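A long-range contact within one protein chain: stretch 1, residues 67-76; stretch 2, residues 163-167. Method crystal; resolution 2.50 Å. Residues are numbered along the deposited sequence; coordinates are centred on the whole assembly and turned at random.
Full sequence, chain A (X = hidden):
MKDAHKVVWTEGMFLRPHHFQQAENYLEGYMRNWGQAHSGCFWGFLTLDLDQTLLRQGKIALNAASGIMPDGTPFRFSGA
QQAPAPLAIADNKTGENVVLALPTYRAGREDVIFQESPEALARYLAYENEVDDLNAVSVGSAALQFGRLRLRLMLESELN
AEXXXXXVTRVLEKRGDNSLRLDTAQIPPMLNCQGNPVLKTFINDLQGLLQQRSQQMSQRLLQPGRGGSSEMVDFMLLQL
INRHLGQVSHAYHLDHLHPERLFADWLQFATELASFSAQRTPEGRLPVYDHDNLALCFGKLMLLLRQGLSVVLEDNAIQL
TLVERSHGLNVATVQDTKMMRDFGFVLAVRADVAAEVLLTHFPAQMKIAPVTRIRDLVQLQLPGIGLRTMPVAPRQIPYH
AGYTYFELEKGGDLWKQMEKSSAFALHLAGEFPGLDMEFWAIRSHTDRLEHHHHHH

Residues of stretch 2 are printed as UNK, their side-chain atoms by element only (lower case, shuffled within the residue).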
ATOM      1  N   GLY A  67       2.667  20.692  11.653  1.00 35.45           N
ATOM      2  CA  GLY A  67       2.661  20.317  10.260  1.00 35.56           C
ATOM      3  C   GLY A  67       3.702  21.105   9.495  1.00 36.25           C
ATOM      4  O   GLY A  67       4.687  21.553  10.059  1.00 38.29           O
ATOM      5  N   ILE A  68       3.445  21.267   8.207  1.00 36.49           N
ATOM      6  CA  ILE A  68       4.344  21.944   7.292  1.00 37.23           C
ATOM      7  C   ILE A  68       3.535  22.813   6.341  1.00 40.46           C
ATOM      8  O   ILE A  68       2.549  22.358   5.757  1.00 41.39           O
ATOM      9  CB  ILE A  68       5.195  20.929   6.513  1.00 38.29           C
ATOM     10  CG1 ILE A  68       6.290  20.391   7.414  1.00 40.83           C
ATOM     11  CG2 ILE A  68       5.830  21.575   5.325  1.00 39.48           C
ATOM     12  CD1 ILE A  68       6.629  18.995   7.146  1.00 43.75           C
ATOM     13  N   MET A  69       3.955  24.045   6.175  1.00 40.69           N
ATOM     14  CA  MET A  69       3.288  24.971   5.297  1.00 41.28           C
ATOM     15  C   MET A  69       3.689  24.707   3.860  1.00 42.50           C
ATOM     16  O   MET A  69       4.686  24.046   3.593  1.00 43.52           O
ATOM     17  CB  MET A  69       3.636  26.399   5.691  1.00 42.21           C
ATOM     18  CG  MET A  69       3.186  26.753   7.099  1.00 43.71           C
ATOM     19  SD  MET A  69       1.394  26.713   7.370  1.00 46.53           S
ATOM     20  CE  MET A  69       0.899  28.005   6.287  1.00 40.94           C
ATOM     21  N   PRO A  70       2.905  25.186   2.905  1.00 44.22           N
ATOM     22  CA  PRO A  70       3.227  24.906   1.506  1.00 45.04           C
ATOM     23  C   PRO A  70       4.573  25.419   1.078  1.00 44.48           C
ATOM     24  O   PRO A  70       5.143  24.880   0.128  1.00 43.96           O
ATOM     25  CB  PRO A  70       2.090  25.598   0.751  1.00 41.60           C
ATOM     26  CG  PRO A  70       0.978  25.479   1.661  1.00 42.95           C
ATOM     27  CD  PRO A  70       1.517  25.635   3.052  1.00 41.00           C
ATOM     28  N   ASP A  71       5.102  26.437   1.735  1.00 46.07           N
ATOM     29  CA  ASP A  71       6.406  26.968   1.384  1.00 44.63           C
ATOM     30  C   ASP A  71       7.550  26.211   2.042  1.00 44.00           C
ATOM     31  O   ASP A  71       8.702  26.590   1.855  1.00 46.59           O
ATOM     32  CB  ASP A  71       6.496  28.445   1.748  1.00 41.44           C
ATOM     33  CG  ASP A  71       6.595  28.662   3.218  1.00 46.11           C
ATOM     34  OD1 ASP A  71       6.213  27.766   3.987  1.00 45.13           O
ATOM     35  OD2 ASP A  71       7.041  29.742   3.606  1.00 49.57           O
ATOM     36  N   GLY A  72       7.260  25.163   2.799  1.00 42.30           N
ATOM     37  CA  GLY A  72       8.262  24.311   3.388  1.00 40.23           C
ATOM     38  C   GLY A  72       8.457  24.506   4.873  1.00 43.95           C
ATOM     39  O   GLY A  72       9.251  23.785   5.480  1.00 40.79           O
ATOM     40  N   THR A  73       7.745  25.433   5.474  1.00 45.29           N
ATOM     41  CA  THR A  73       8.046  25.829   6.829  1.00 41.71           C
ATOM     42  C   THR A  73       7.360  24.907   7.817  1.00 40.45           C
ATOM     43  O   THR A  73       6.133  24.874   7.854  1.00 43.31           O
ATOM     44  CB  THR A  73       7.593  27.239   7.053  1.00 40.56           C
ATOM     45  OG1 THR A  73       8.134  28.054   6.025  1.00 39.64           O
ATOM     46  CG2 THR A  73       8.061  27.723   8.398  1.00 40.74           C
ATOM     47  N   PRO A  74       8.098  24.166   8.628  1.00 39.47           N
ATOM     48  CA  PRO A  74       7.472  23.387   9.698  1.00 39.58           C
ATOM     49  C   PRO A  74       7.008  24.275  10.830  1.00 40.02           C
ATOM     50  O   PRO A  74       7.539  25.358  11.049  1.00 41.92           O
ATOM     51  CB  PRO A  74       8.599  22.465  10.161  1.00 39.79           C
ATOM     52  CG  PRO A  74       9.834  23.161   9.780  1.00 38.73           C
ATOM     53  CD  PRO A  74       9.549  23.960   8.561  1.00 39.82           C
ATOM     54  N   PHE A  75       6.012  23.798  11.562  1.00 39.23           N
ATOM     55  CA  PHE A  75       5.452  24.552  12.666  1.00 35.68           C
ATOM     56  C   PHE A  75       4.865  23.589  13.670  1.00 39.96           C
ATOM     57  O   PHE A  75       4.486  22.471  13.340  1.00 45.66           O
ATOM     58  CB  PHE A  75       4.363  25.542  12.222  1.00 37.81           C
ATOM     59  CG  PHE A  75       3.162  24.881  11.622  1.00 40.22           C
ATOM     60  CD1 PHE A  75       2.125  24.455  12.416  1.00 41.48           C
ATOM     61  CD2 PHE A  75       3.098  24.650  10.270  1.00 38.04           C
ATOM     62  CE1 PHE A  75       1.063  23.820  11.873  1.00 39.43           C
ATOM     63  CE2 PHE A  75       2.034  24.028   9.732  1.00 38.08           C
ATOM     64  CZ  PHE A  75       1.013  23.609  10.528  1.00 40.42           C
ATOM     65  N   ARG A  76       4.752  24.076  14.896  1.00 39.84           N
ATOM     66  CA  ARG A  76       4.202  23.328  16.009  1.00 44.72           C
ATOM     67  C   ARG A  76       3.860  24.333  17.095  1.00 50.99           C
ATOM     68  O   ARG A  76       4.686  25.181  17.423  1.00 57.28           O
ATOM     69  CB  ARG A  76       5.204  22.292  16.519  1.00 49.48           C
ATOM     70  CG  ARG A  76       4.789  21.610  17.798  1.00 55.97           C
ATOM     71  CD  ARG A  76       5.859  20.647  18.283  1.00 65.88           C
ATOM     72  NE  ARG A  76       6.371  19.836  17.185  1.00 70.15           N
ATOM     73  CZ  ARG A  76       5.864  18.660  16.823  1.00 70.62           C
ATOM     74  NH1 ARG A  76       4.833  18.144  17.482  1.00 66.63           N
ATOM     75  NH2 ARG A  76       6.386  17.994  15.800  1.00 68.44           N
ATOM     76  N   UNK A 163       1.281  34.968   0.812  1.00 51.14           N
ATOM     77  CA  UNK A 163       1.040  34.015   1.875  1.00 48.11           C
ATOM     78  C   UNK A 163       0.985  32.626   1.278  1.00 47.63           C
ATOM     79  O   UNK A 163       0.625  32.457   0.115  1.00 49.58           O
ATOM     80  c   UNK A 163      -0.271  34.285   2.611  1.00 47.90           C
ATOM     81  c   UNK A 163      -0.137  35.218   5.748  1.00 45.77           C
ATOM     82  c   UNK A 163      -0.503  37.995   5.917  1.00 46.57           C
ATOM     83  c   UNK A 163      -0.123  35.862   6.943  1.00 47.79           C
ATOM     84  c   UNK A 163      -0.625  36.807   2.544  1.00 48.98           C
ATOM     85  c   UNK A 163      -0.400  35.634   3.204  1.00 50.54           C
ATOM     86  n   UNK A 163      -0.689  37.842   3.439  1.00 48.10           N
ATOM     87  c   UNK A 163      -0.334  35.961   4.593  1.00 48.26           C
ATOM     88  c   UNK A 163      -0.306  37.234   7.025  1.00 48.29           C
ATOM     89  c   UNK A 163      -0.515  37.347   4.703  1.00 48.43           C
ATOM     90  N   UNK A 164       1.374  31.639   2.073  1.00 45.93           N
ATOM     91  CA  UNK A 164       0.922  30.280   1.858  1.00 42.92           C
ATOM     92  C   UNK A 164       0.013  29.924   3.010  1.00 43.95           C
ATOM     93  O   UNK A 164       0.036  30.559   4.060  1.00 44.86           O
ATOM     94  o   UNK A 164       2.746  29.172   3.009  1.00 49.44           O
ATOM     95  c   UNK A 164       2.061  29.261   1.760  1.00 43.36           C
ATOM     96  c   UNK A 164       3.021  29.617   0.664  1.00 41.68           C
ATOM     97  N   UNK A 165      -0.807  28.907   2.804  1.00 43.13           N
ATOM     98  CA  UNK A 165      -1.809  28.609   3.807  1.00 42.45           C
ATOM     99  C   UNK A 165      -2.235  27.161   3.710  1.00 42.74           C
ATOM    100  O   UNK A 165      -2.174  26.549   2.645  1.00 43.77           O
ATOM    101  c   UNK A 165      -3.027  29.517   3.654  1.00 42.33           C
ATOM    102  N   UNK A 166      -2.703  26.639   4.830  1.00 40.73           N
ATOM    103  CA  UNK A 166      -3.315  25.330   4.897  1.00 41.60           C
ATOM    104  C   UNK A 166      -4.762  25.497   5.329  1.00 41.96           C
ATOM    105  O   UNK A 166      -5.053  26.265   6.242  1.00 46.09           O
ATOM    106  c   UNK A 166      -0.777  23.408   4.532  1.00 40.14           C
ATOM    107  c   UNK A 166      -0.591  23.425   6.971  1.00 39.01           C
ATOM    108  c   UNK A 166      -2.581  24.418   5.890  1.00 40.97           C
ATOM    109  c   UNK A 166      -1.083  24.173   5.769  1.00 38.06           C
ATOM    110  N   UNK A 167      -5.670  24.765   4.697  1.00 39.50           N
ATOM    111  CA  UNK A 167      -7.070  24.892   5.043  1.00 37.42           C
ATOM    112  C   UNK A 167      -7.382  24.221   6.364  1.00 40.19           C
ATOM    113  O   UNK A 167      -6.917  23.125   6.646  1.00 43.75           O
TER

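Position 163 opens the strand with ten side-chain atoms: one carbon leading into fused five- and six-membered rings that hold eight carbons and one nitrogen. Only an indole fits, so this is Trp-163. Its CA-to-CB bond points away from stretch 1 and its closest approach is CE3 to Met-69 CE, 7.3 Å, so for all its size it adds nothing to this contact.

Position 164 carries three side-chain atoms, a carbon bearing one oxygen and one carbon. This small fork points toward stretch 1. The oxygen lies 3.7 Å from Pro-70 CD and 3.9 Å from Met-69 CE, while the terminal carbon comes within 3.8 Å of Asp-71 CB. One hydroxyl and one methyl on a branched CB make it Thr-164. OG1 makes no hydrogen bond to stretch 1, though it lies close to Asp-71 as well.

Position 165 has a single side-chain carbon, directed away from the other stretch: Ala-165. Its backbone does the touching, with CA 3.7 Å from Met-69 CE and the carbonyl O 3.5 Å from Pro-70 CG.

Position 166 shows four carbons and no heteroatom, forked at the second. The CA-to-CB bond runs sideways, yet the end of the chain comes nearer, one tip 3.5 Å from Ile-68 O and the other 3.5 Å from Pro-70 CD. A fork one carbon beyond CB is that of Leu-166, in the m,t rotamer. CD1 also sits 3.9 Å from Met-69 SD and 3.9 Å from Phe-75 CE2, at the edge of the ring near its plane.

Position 167 has no side-chain atoms and touches nothing on stretch 1; it is Gly-167, although a CB would have room.

The contact joins a strand to a hairpin with its own internal hydrogen bonds, without any hydrogen bond between them. Within stretch 1, a type I turn from Met-69 to Gly-72 is closed by Gly-72 N to Met-69 O at 2.9 Å, and Asp-71 OD1 accepts from Thr-73 N at 3.2 Å and from Thr-73 OG1 at 2.8 Å. The backbone angles of Gly-72 call for glycine. The turn thus presents Pro-70 and Asp-71 toward the strand, while Met-69, with all three chi angles m, brings its CE to 3.5 Å from Thr-164 O. Thr-164 and Leu-166 supply most of the strand's covered area, and 325 Å² is buried in all. The rule to read here is shape: a braced turn and its flanking residues offer a largely apolar surface; the side chains of Thr-164 and Leu-166 pack on it, and the backbone of Ala-165 adds to the contact.

Stretch 2 163-167: WTALG
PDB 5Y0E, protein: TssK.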